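Local coordinates for glycosyl hydrolases family 31 family protein (Aspergillus niger, PDB 6DRU) that releases alpha-xylose from the non-reducing terminal glucose of xyloglucan oligosaccharides, acting as an alpha-xylosidase of glycoside hydrolase family 31, at residues Thr86-Thr91 with Glu114-Lys119; Gly94-Phe99 with Ser120-Tyr125; Asn171-Ile176 with Leu468-Tyr473; Ile483-Thr488 with Trp513-Gly518. All coordinates share one frame; numbering follows the deposited sequence.

Contact 1 of 4, residues Thr86-Thr91 with Glu114-Lys119. With MAN (alpha-D-mannopyranose), chain I.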
# COMPACT_ATOMS: atom_id res chain seq x y z
N THR A 86 32.36 -14.23 -0.42
CA THR A 86 32.31 -15.55 0.18
C THR A 86 30.90 -16.10 0.07
O THR A 86 29.98 -15.43 -0.42
CB THR A 86 32.77 -15.52 1.65
OG1 THR A 86 32.02 -14.53 2.36
CG2 THR A 86 34.26 -15.21 1.75
N GLY A 87 30.73 -17.34 0.53
CA GLY A 87 29.42 -17.97 0.60
C GLY A 87 28.74 -17.69 1.93
O GLY A 87 29.18 -16.87 2.73
N TRP A 88 27.64 -18.40 2.14
CA TRP A 88 26.87 -18.30 3.38
C TRP A 88 26.78 -19.68 4.02
O TRP A 88 26.44 -20.66 3.35
CB TRP A 88 25.47 -17.74 3.11
CG TRP A 88 24.42 -18.29 4.03
CD1 TRP A 88 24.28 -18.04 5.36
CD2 TRP A 88 23.35 -19.17 3.67
NE1 TRP A 88 23.20 -18.72 5.86
CE2 TRP A 88 22.61 -19.42 4.84
CE3 TRP A 88 22.95 -19.77 2.48
CZ2 TRP A 88 21.49 -20.25 4.85
CZ3 TRP A 88 21.84 -20.59 2.49
CH2 TRP A 88 21.13 -20.82 3.67
N GLY A 89 27.08 -19.75 5.31
CA GLY A 89 27.24 -21.03 5.96
C GLY A 89 28.59 -21.64 5.62
O GLY A 89 29.58 -20.94 5.39
N GLY A 90 28.62 -22.97 5.57
CA GLY A 90 29.84 -23.64 5.17
C GLY A 90 30.10 -23.66 3.68
O GLY A 90 31.06 -24.30 3.24
N THR A 91 29.27 -22.98 2.89
CA THR A 91 29.40 -23.02 1.44
C THR A 91 30.59 -22.19 0.97
O THR A 91 31.02 -21.25 1.63
CB THR A 91 28.11 -22.53 0.78
OG1 THR A 91 27.69 -21.31 1.41
CG2 THR A 91 27.02 -23.57 0.92
N GLU A 114 28.80 -8.78 5.68
CA GLU A 114 27.34 -8.84 5.68
C GLU A 114 26.87 -9.82 6.75
O GLU A 114 27.32 -10.97 6.80
CB GLU A 114 26.82 -9.26 4.31
CG GLU A 114 27.34 -8.40 3.16
CD GLU A 114 26.63 -8.67 1.84
OE1 GLU A 114 26.50 -9.86 1.47
OE2 GLU A 114 26.21 -7.69 1.18
N TYR A 115 25.97 -9.35 7.62
CA TYR A 115 25.49 -10.16 8.73
C TYR A 115 24.71 -11.36 8.22
O TYR A 115 23.51 -11.26 7.97
CB TYR A 115 24.62 -9.31 9.66
CG TYR A 115 24.15 -10.05 10.90
CD1 TYR A 115 25.01 -10.26 11.97
CD2 TYR A 115 22.86 -10.54 10.99
CE1 TYR A 115 24.58 -10.93 13.10
CE2 TYR A 115 22.43 -11.22 12.12
CZ TYR A 115 23.29 -11.41 13.17
OH TYR A 115 22.87 -12.07 14.29
N ALA A 116 25.39 -12.50 8.07
CA ALA A 116 24.76 -13.72 7.57
C ALA A 116 25.32 -14.93 8.31
O ALA A 116 26.06 -15.74 7.75
CB ALA A 116 24.96 -13.86 6.06
N PRO A 117 24.97 -15.09 9.60
CA PRO A 117 25.19 -16.38 10.26
C PRO A 117 24.27 -17.44 9.69
O PRO A 117 23.45 -17.14 8.82
CB PRO A 117 24.90 -16.08 11.74
CG PRO A 117 24.03 -14.89 11.72
CD PRO A 117 24.45 -14.08 10.54
N LEU A 118 24.40 -18.68 10.17
CA LEU A 118 23.65 -19.79 9.58
C LEU A 118 22.15 -19.51 9.59
O LEU A 118 21.48 -19.63 8.55
CB LEU A 118 23.96 -21.09 10.32
CG LEU A 118 23.44 -22.36 9.64
CD1 LEU A 118 24.13 -22.54 8.30
CD2 LEU A 118 23.65 -23.57 10.53
N LYS A 119 21.62 -19.13 10.74
CA LYS A 119 20.20 -18.82 10.88
C LYS A 119 20.06 -17.31 11.06
O LYS A 119 20.32 -16.78 12.14
CB LYS A 119 19.59 -19.58 12.06
CG LYS A 119 19.92 -21.06 12.06
CD LYS A 119 19.12 -21.80 11.01
CE LYS A 119 19.82 -23.06 10.55
NZ LYS A 119 18.98 -23.84 9.61
C1 MAN I . 30.93 -14.91 10.44
C2 MAN I . 30.10 -15.18 9.21
C3 MAN I . 29.36 -13.92 8.81
C4 MAN I . 28.61 -13.36 10.00
C5 MAN I . 29.54 -13.26 11.19
C6 MAN I . 28.76 -12.75 12.39
O2 MAN I . 29.18 -16.22 9.47
O3 MAN I . 28.43 -14.22 7.79
O4 MAN I . 28.13 -12.07 9.68
O5 MAN I . 30.07 -14.52 11.49
O6 MAN I . 28.10 -13.83 13.00
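W88 meets A116, P117 and L118 through the pyrrole edge of its indole, at the start of a type II' beta turn, W88 to T91. The turn lies in the loop between strands 81-85 and 98-102, and its partner is the irregular run that leaves strand 108-113. G89 has phi 77°, a positive value that favours glycine by itself and suits the second position of such a turn.

The close-packed part is the indole edge. The carbonyl oxygens of A116, P117 and L118 all lie at this edge, near the ring plane, so the single N-H of W88 faces more than one acceptor. NE1 is 3.3 Å from L118 O and 3.4 Å from P117 O; both bonds are weak, as expected of one proton shared between two carbonyls. Beside them, W88 CD1 packs on the methyl of buried A116, at 4.3 Å from CB.

Toward solvent the contact thins out. There exposed G89 offers only backbone, its CA 4.2 Å from L118 CD1. L118 reaches it although its CB points away: CG stands anti to the backbone N (chi1 -169°), and CD1 turns back to the glycine. A second subunit closes part of this side, where Y406 of that subunit meets the W88 ring edge-to-face and E404 of that subunit pairs with K119.

The segment 114-119 also carries a mannose of a glycan attached to the protein. The backbone N of A116 donates to MAN O4 at 3.2 Å, with an angle of 153° at the hydrogen.

Contact 2 of 4, residues Gly94-Phe99 with Ser120-Tyr125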
# COMPACT_ATOMS: atom_id res chain seq x y z
N GLY A 94 30.50 -16.79 -3.80
CA GLY A 94 30.93 -15.41 -3.87
C GLY A 94 29.80 -14.40 -4.02
O GLY A 94 29.88 -13.49 -4.85
N TYR A 95 28.74 -14.55 -3.22
CA TYR A 95 27.63 -13.61 -3.22
C TYR A 95 27.48 -12.86 -1.91
O TYR A 95 26.54 -12.07 -1.76
CB TYR A 95 26.32 -14.34 -3.55
CG TYR A 95 26.06 -15.56 -2.71
CD1 TYR A 95 25.60 -15.44 -1.40
CD2 TYR A 95 26.27 -16.84 -3.21
CE1 TYR A 95 25.38 -16.56 -0.62
CE2 TYR A 95 26.04 -17.96 -2.44
CZ TYR A 95 25.59 -17.82 -1.14
OH TYR A 95 25.37 -18.94 -0.37
N ARG A 96 28.37 -13.08 -0.95
CA ARG A 96 28.39 -12.35 0.31
C ARG A 96 29.65 -11.50 0.39
O ARG A 96 30.72 -11.93 -0.06
CB ARG A 96 28.32 -13.31 1.50
CG ARG A 96 26.98 -14.01 1.65
CD ARG A 96 25.97 -13.13 2.35
NE ARG A 96 24.61 -13.64 2.21
CZ ARG A 96 23.74 -13.20 1.30
NH1 ARG A 96 24.09 -12.25 0.45
NH2 ARG A 96 22.52 -13.73 1.23
N LEU A 97 29.52 -10.31 0.96
CA LEU A 97 30.62 -9.35 0.99
C LEU A 97 31.27 -9.31 2.37
O LEU A 97 30.60 -9.44 3.39
CB LEU A 97 30.12 -7.95 0.62
CG LEU A 97 29.32 -7.82 -0.68
CD1 LEU A 97 29.03 -6.36 -1.00
CD2 LEU A 97 30.05 -8.49 -1.84
N SER A 98 32.60 -9.14 2.37
CA SER A 98 33.37 -8.97 3.60
C SER A 98 34.52 -8.02 3.30
O SER A 98 35.11 -8.07 2.22
CB SER A 98 33.89 -10.31 4.13
OG SER A 98 34.75 -10.93 3.19
N PHE A 99 34.85 -7.17 4.27
CA PHE A 99 35.84 -6.12 4.09
C PHE A 99 36.92 -6.22 5.15
O PHE A 99 36.63 -6.28 6.35
CB PHE A 99 35.17 -4.74 4.15
CG PHE A 99 34.18 -4.50 3.04
CD1 PHE A 99 34.60 -4.05 1.80
CD2 PHE A 99 32.83 -4.75 3.24
CE1 PHE A 99 33.69 -3.84 0.78
CE2 PHE A 99 31.92 -4.54 2.23
CZ PHE A 99 32.35 -4.08 1.00
N SER A 120 19.65 -16.63 10.00
CA SER A 120 19.47 -15.19 10.01
C SER A 120 18.76 -14.78 8.73
O SER A 120 18.77 -15.51 7.73
CB SER A 120 20.80 -14.45 10.13
OG SER A 120 21.59 -14.62 8.97
N LEU A 121 18.16 -13.59 8.76
CA LEU A 121 17.52 -13.06 7.57
C LEU A 121 18.58 -12.64 6.55
O LEU A 121 19.76 -12.48 6.87
CB LEU A 121 16.62 -11.88 7.92
CG LEU A 121 15.61 -12.13 9.04
CD1 LEU A 121 15.15 -10.81 9.67
CD2 LEU A 121 14.42 -12.93 8.52
N ASN A 122 18.14 -12.47 5.31
CA ASN A 122 19.06 -12.14 4.24
C ASN A 122 19.68 -10.77 4.50
O ASN A 122 18.95 -9.80 4.75
CB ASN A 122 18.34 -12.15 2.89
CG ASN A 122 19.31 -12.25 1.72
OD1 ASN A 122 19.98 -11.28 1.37
ND2 ASN A 122 19.39 -13.43 1.12
N PRO A 123 21.01 -10.65 4.45
CA PRO A 123 21.64 -9.34 4.73
C PRO A 123 21.30 -8.27 3.71
O PRO A 123 21.60 -7.09 3.96
CB PRO A 123 23.14 -9.67 4.72
CG PRO A 123 23.26 -10.91 3.90
CD PRO A 123 22.00 -11.70 4.16
N ARG A 124 20.71 -8.62 2.57
CA ARG A 124 20.20 -7.66 1.59
C ARG A 124 18.73 -7.99 1.37
O ARG A 124 18.38 -8.73 0.45
CB ARG A 124 21.01 -7.72 0.29
CG ARG A 124 22.50 -7.46 0.47
CD ARG A 124 23.20 -7.29 -0.87
NE ARG A 124 23.19 -8.52 -1.66
CZ ARG A 124 24.16 -9.43 -1.64
NH1 ARG A 124 25.23 -9.26 -0.87
NH2 ARG A 124 24.07 -10.52 -2.40
N TYR A 125 17.87 -7.45 2.23
CA TYR A 125 16.46 -7.79 2.25
C TYR A 125 15.65 -6.76 1.47
O TYR A 125 15.79 -5.55 1.71
CB TYR A 125 15.95 -7.88 3.69
CG TYR A 125 14.61 -8.57 3.83
CD1 TYR A 125 13.42 -7.86 3.76
CD2 TYR A 125 14.54 -9.95 4.05
CE1 TYR A 125 12.20 -8.49 3.89
CE2 TYR A 125 13.33 -10.59 4.18
CZ TYR A 125 12.16 -9.86 4.10
OH TYR A 125 10.94 -10.49 4.23
O HOH W 1 21.25 -11.81 -0.90
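A classic beta bulge, in which Y95 and R96 both face T86, presents the carbonyl of Y95 and the side chain of R96 to N122, P123 and R124 just before and at the start of strand 124-127. R124 grips Y95 O end-on with two nitrogens, NH2 at 3.0 Å and NH1 at 3.2 Å. The oxygen lies in the guanidinium plane, which is the evidence for a genuine forked grip.

R96 approaches P123 tip to tip, and the bend at chi2 (-82°) places its CD 3.8 Å from P123 CG. Its guanidinium is sandwiched: P123 CG stands 3.4 Å above the centre of one face, and Y95 CD1 3.9 Å above the opposite one. R96 NH2 also donates to a water, at 3.1 Å. N122 OD1 accepts from R124 N at 3.0 Å, on a lone pair, and closes an Asx turn, while N122 ND2 bonds S417 O of a second subunit.

The two guanidinium groups slide past each other in opposite directions, with planes 72° apart and R96 NH1 over one face of R124. Two such cations in a buried setting would repel. The salt bridges of R124 to E114 and E17, with a weak, long ion pair from R96 to E114, probably offset that cost.

Contact 3 of 4, residues Asn171-Ile176 with Leu468-Tyr473. With XYS (alpha-D-xylopyranose), chain N.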
# COMPACT_ATOMS: atom_id res chain seq x y z
N ASN A 171 13.83 14.06 10.05
CA ASN A 171 14.35 15.32 10.56
C ASN A 171 13.31 16.07 11.38
O ASN A 171 12.12 16.08 11.04
CB ASN A 171 14.82 16.20 9.40
CG ASN A 171 16.00 15.61 8.66
OD1 ASN A 171 16.58 14.61 9.09
ND2 ASN A 171 16.37 16.22 7.55
N PHE A 172 13.76 16.69 12.46
CA PHE A 172 12.97 17.66 13.21
C PHE A 172 13.92 18.54 14.01
O PHE A 172 15.14 18.35 13.98
CB PHE A 172 11.90 16.99 14.09
CG PHE A 172 12.44 15.98 15.05
CD1 PHE A 172 12.95 16.37 16.28
CD2 PHE A 172 12.40 14.63 14.75
CE1 PHE A 172 13.43 15.43 17.18
CE2 PHE A 172 12.88 13.69 15.64
CZ PHE A 172 13.40 14.09 16.85
N ASN A 173 13.35 19.51 14.72
CA ASN A 173 14.12 20.53 15.44
C ASN A 173 15.20 19.91 16.32
O ASN A 173 14.89 19.12 17.22
CB ASN A 173 13.17 21.39 16.27
CG ASN A 173 13.78 22.73 16.66
OD1 ASN A 173 14.98 22.83 16.90
ND2 ASN A 173 12.94 23.75 16.73
N SER A 174 16.45 20.27 16.04
CA SER A 174 17.67 19.87 16.77
C SER A 174 18.11 18.44 16.48
O SER A 174 19.03 17.95 17.15
CB SER A 174 17.52 20.04 18.29
OG SER A 174 16.83 18.93 18.85
N TYR A 175 17.50 17.77 15.51
CA TYR A 175 17.75 16.35 15.25
C TYR A 175 18.01 16.19 13.75
O TYR A 175 17.08 16.20 12.95
CB TYR A 175 16.56 15.51 15.71
CG TYR A 175 16.75 14.01 15.62
CD1 TYR A 175 17.50 13.33 16.57
CD2 TYR A 175 16.15 13.28 14.61
CE1 TYR A 175 17.66 11.96 16.51
CE2 TYR A 175 16.31 11.91 14.53
CZ TYR A 175 17.06 11.25 15.48
OH TYR A 175 17.21 9.89 15.41
N ILE A 176 19.28 16.03 13.38
CA ILE A 176 19.67 15.89 11.98
C ILE A 176 20.34 14.53 11.78
O ILE A 176 21.57 14.45 11.72
CB ILE A 176 20.61 17.02 11.54
CG1 ILE A 176 20.12 18.37 12.07
CG2 ILE A 176 20.73 17.05 10.02
CD1 ILE A 176 21.16 19.46 11.99
N LEU A 468 22.78 30.47 7.62
CA LEU A 468 22.59 29.82 8.91
C LEU A 468 21.45 28.82 8.77
O LEU A 468 20.29 29.22 8.60
CB LEU A 468 22.30 30.85 10.00
CG LEU A 468 22.07 30.35 11.43
CD1 LEU A 468 23.27 29.56 11.93
CD2 LEU A 468 21.78 31.52 12.35
N SER A 469 21.77 27.54 8.84
CA SER A 469 20.81 26.46 8.65
C SER A 469 20.69 25.63 9.92
O SER A 469 21.65 25.49 10.68
CB SER A 469 21.22 25.57 7.47
OG SER A 469 20.47 24.36 7.46
N ARG A 470 19.50 25.06 10.12
CA ARG A 470 19.23 24.21 11.27
C ARG A 470 19.22 22.73 10.92
O ARG A 470 18.98 21.89 11.80
CB ARG A 470 17.89 24.59 11.90
CG ARG A 470 17.81 24.36 13.40
CD ARG A 470 16.45 24.79 13.94
NE ARG A 470 15.37 23.99 13.39
CZ ARG A 470 14.08 24.29 13.53
NH1 ARG A 470 13.72 25.38 14.20
NH2 ARG A 470 13.15 23.50 13.00
N SER A 471 19.47 22.38 9.66
CA SER A 471 19.43 20.99 9.23
C SER A 471 20.34 20.82 8.02
O SER A 471 20.89 21.79 7.49
CB SER A 471 18.00 20.55 8.91
OG SER A 471 17.92 19.14 8.75
N GLY A 472 20.49 19.58 7.59
CA GLY A 472 21.36 19.28 6.47
C GLY A 472 21.41 17.79 6.25
O GLY A 472 20.52 17.06 6.70
N TYR A 473 22.45 17.33 5.56
CA TYR A 473 22.57 15.90 5.30
C TYR A 473 24.01 15.59 4.89
O TYR A 473 24.93 16.34 5.24
CB TYR A 473 21.54 15.45 4.25
CG TYR A 473 21.21 13.98 4.33
CD1 TYR A 473 20.81 13.40 5.53
CD2 TYR A 473 21.30 13.17 3.21
CE1 TYR A 473 20.51 12.06 5.61
CE2 TYR A 473 21.00 11.82 3.28
CZ TYR A 473 20.60 11.27 4.48
OH TYR A 473 20.30 9.93 4.56
C1 XYS N . 12.86 28.80 15.39
C2 XYS N . 14.36 28.96 15.45
C3 XYS N . 14.71 30.13 16.34
C4 XYS N . 13.96 31.36 15.88
C5 XYS N . 12.48 31.03 15.76
O1 XYS N . 12.37 28.59 16.69
O2 XYS N . 14.94 27.78 15.96
O3 XYS N . 16.09 30.37 16.30
O4 XYS N . 14.13 32.39 16.82
O5 XYS N . 12.30 29.97 14.85
O HOH W 2 18.41 15.50 5.97
O HOH W 3 16.41 21.35 13.05
O HOH W 4 16.96 18.18 10.87
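A single water is gripped by R470 and by the type II turn F172 to Y175: S174 N donates to it at 3.2 Å and R470 NE at 2.9 Å, while R470 O lies within bonding distance. Through it, a loop leading into strand 176-183, part of the beta-rich N-terminal region, is tied to the end of TIM-barrel strand 467-469.

N173 lies across R470 at about a right angle. Its amide is stacked on the guanidinium, the planes 22° apart, and ND2 sits over one face toward the rim. CG of N173 is anti to the backbone N (chi1 -161°), which carries the amide out toward the arginine. At the guanidinium edge, in plane, R470 NH1 donates to XYS O2 at 3.2 Å, and NH2 forms a salt bridge with D398.

Further along, I176 CD1 packs 3.6 Å from S471 CA. A second water joins N171 ND2 to G472 O, 2.7 Å from each, and a third links Y175 O with S471 OG.

No direct hydrogen bond crosses the two segments, so waters, stacking and apolar packing join them. N173 OD1 accepts from D487 N and N173 ND2 probably bonds D487 OD2 (2.9 Å), so N173, lying against R470, probably helps position D487, the likely proton donor.

Contact 4 of 4, residues Ile483-Thr488 with Trp513-Gly518. With XYS (alpha-D-xylopyranose), chain N.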
# COMPACT_ATOMS: atom_id res chain seq x y z
N ILE A 483 25.74 25.12 10.66
CA ILE A 483 24.65 24.43 11.33
C ILE A 483 24.64 24.87 12.79
O ILE A 483 25.70 25.04 13.40
CB ILE A 483 24.81 22.90 11.22
CG1 ILE A 483 24.93 22.48 9.76
CG2 ILE A 483 23.65 22.19 11.88
CD1 ILE A 483 23.70 22.74 8.94
N TRP A 484 23.45 25.05 13.35
CA TRP A 484 23.31 25.34 14.77
C TRP A 484 22.33 24.36 15.39
O TRP A 484 21.45 23.83 14.71
CB TRP A 484 22.91 26.81 15.03
CG TRP A 484 21.45 27.08 15.27
CD1 TRP A 484 20.83 27.17 16.48
CD2 TRP A 484 20.45 27.34 14.28
NE1 TRP A 484 19.49 27.45 16.30
CE2 TRP A 484 19.23 27.56 14.96
CE3 TRP A 484 20.45 27.40 12.88
CZ2 TRP A 484 18.04 27.83 14.30
CZ3 TRP A 484 19.26 27.67 12.22
CH2 TRP A 484 18.07 27.88 12.93
N SER A 485 22.49 24.13 16.69
CA SER A 485 21.86 23.00 17.36
C SER A 485 20.35 23.16 17.58
O SER A 485 19.75 22.27 18.19
CB SER A 485 22.54 22.75 18.71
OG SER A 485 22.46 23.90 19.53
N GLY A 486 19.74 24.24 17.12
CA GLY A 486 18.29 24.35 17.20
C GLY A 486 17.80 24.86 18.54
O GLY A 486 18.54 25.44 19.35
N ASP A 487 16.51 24.62 18.79
CA ASP A 487 15.83 25.15 19.96
C ASP A 487 16.18 24.35 21.20
O ASP A 487 15.85 23.16 21.30
CB ASP A 487 14.32 25.15 19.73
CG ASP A 487 13.89 26.13 18.66
OD1 ASP A 487 14.75 26.89 18.17
OD2 ASP A 487 12.69 26.13 18.30
N THR A 488 16.85 25.00 22.15
CA THR A 488 17.26 24.38 23.40
C THR A 488 16.70 25.16 24.58
O THR A 488 16.38 26.35 24.46
CB THR A 488 18.79 24.30 23.50
OG1 THR A 488 19.36 25.54 23.05
CG2 THR A 488 19.32 23.17 22.64
N TRP A 513 29.81 24.57 12.90
CA TRP A 513 28.79 24.24 13.88
C TRP A 513 28.83 25.25 15.02
O TRP A 513 29.88 25.79 15.36
CB TRP A 513 28.99 22.82 14.43
CG TRP A 513 27.96 22.39 15.42
CD1 TRP A 513 26.76 21.80 15.15
CD2 TRP A 513 28.03 22.52 16.84
NE1 TRP A 513 26.08 21.55 16.32
CE2 TRP A 513 26.84 21.98 17.37
CE3 TRP A 513 28.99 23.04 17.72
CZ2 TRP A 513 26.58 21.94 18.74
CZ3 TRP A 513 28.73 23.00 19.08
CH2 TRP A 513 27.54 22.46 19.57
N THR A 514 27.66 25.51 15.60
CA THR A 514 27.54 26.51 16.65
C THR A 514 26.25 26.25 17.44
O THR A 514 25.51 25.32 17.15
CB THR A 514 27.57 27.93 16.06
OG1 THR A 514 27.13 28.88 17.04
CG2 THR A 514 26.71 28.00 14.81
N VAL A 515 26.01 27.10 18.44
CA VAL A 515 24.85 26.98 19.33
C VAL A 515 24.24 28.36 19.52
O VAL A 515 24.74 29.37 19.01
CB VAL A 515 25.21 26.38 20.70
CG1 VAL A 515 25.47 24.90 20.59
CG2 VAL A 515 26.41 27.10 21.30
N ASP A 516 23.15 28.40 20.29
CA ASP A 516 22.58 29.65 20.79
C ASP A 516 23.17 29.91 22.18
O ASP A 516 22.90 29.16 23.12
CB ASP A 516 21.06 29.57 20.86
CG ASP A 516 20.41 29.62 19.49
OD1 ASP A 516 19.17 29.52 19.42
OD2 ASP A 516 21.15 29.72 18.49
N ALA A 517 23.97 30.96 22.30
CA ALA A 517 24.58 31.30 23.58
C ALA A 517 23.51 31.62 24.61
O ALA A 517 22.79 32.61 24.49
CB ALA A 517 25.55 32.48 23.42
N GLY A 518 23.41 30.78 25.64
CA GLY A 518 22.43 30.95 26.69
C GLY A 518 21.17 30.14 26.53
O GLY A 518 20.26 30.27 27.36
C1 XYS N . 12.86 28.80 15.39
C2 XYS N . 14.36 28.96 15.45
C3 XYS N . 14.71 30.13 16.34
C4 XYS N . 13.96 31.36 15.88
C5 XYS N . 12.48 31.03 15.76
O1 XYS N . 12.37 28.59 16.69
O2 XYS N . 14.94 27.78 15.96
O3 XYS N . 16.09 30.37 16.30
O4 XYS N . 14.13 32.39 16.82
O5 XYS N . 12.30 29.97 14.85
O HOH W 5 17.08 28.30 17.99
O HOH W 6 21.58 26.31 20.24
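CG of D516 stands beside its own backbone N, anti to the carbonyl carbon (chi1 -73°), and CG of W484 is swung to chi1 98°; together these torsions bring the carboxylate obliquely across the CD1 side of the indole. The planes are 16° apart, and D516 OD2 lies 3.3 Å from W484 CD1. OD2 also forms a salt bridge with R555, whose guanidinium makes a cation-pi contact with the W484 ring.

The other carboxylate oxygen faces the xylose pocket. One water accepts from W484 NE1 at 3.1 Å and donates to D487 OD1 at 2.7 Å and to D516 OD1 at 2.8 Å; O2 and O3 of the bound xylose are also within bonding distance of it. XYS O2 lies at the indole edge, in plane. XYS O1 donates to D487 OD2 at 3.0 Å, a placement consistent with the assignment of D487 as the proton donor.

The backbones of the two segments are neighbouring parallel strands of the TIM barrel, 481-484 and 513-514, joined through helix 492-508 as a beta-alpha-beta crossover. I483 pairs with W513 and W484 with T514. T514 N donates to I483 O at 3.0 Å, and S485 N makes a weak bond to T514 O at 3.3 Å, where the ladder ends.

Past the last pair, S485 points toward the other segment: its CB packs against W513 CZ2 and its OG against V515 CG1, while OG also bonds Q498 of the crossover helix. A second water is held between S485 OG and the backbone N of D516, donating to the former at 2.7 Å.

Contacts 3 and 4 are core: every touching residue is buried, each holds one of two adjacent barrel strands, 467-469 in contact 3 and 481-484 in contact 4, and both meet the same xylose. Contacts 1 and 2 lie far out in the N-terminal beta region. Their centres are 7 Å apart and E114 of contact 1 bridges to R124 of contact 2, yet contact 1 is a surface contact and contact 2 is buried. Chemistry follows place: weak indole bonds and glycan at the surface, arginines gripping a carbonyl and stacking on proline, with carboxylates from outside, in contact 2, waters and sugar at the pocket end of the barrel strands. K119 of a second subunit packs on N173 and D487.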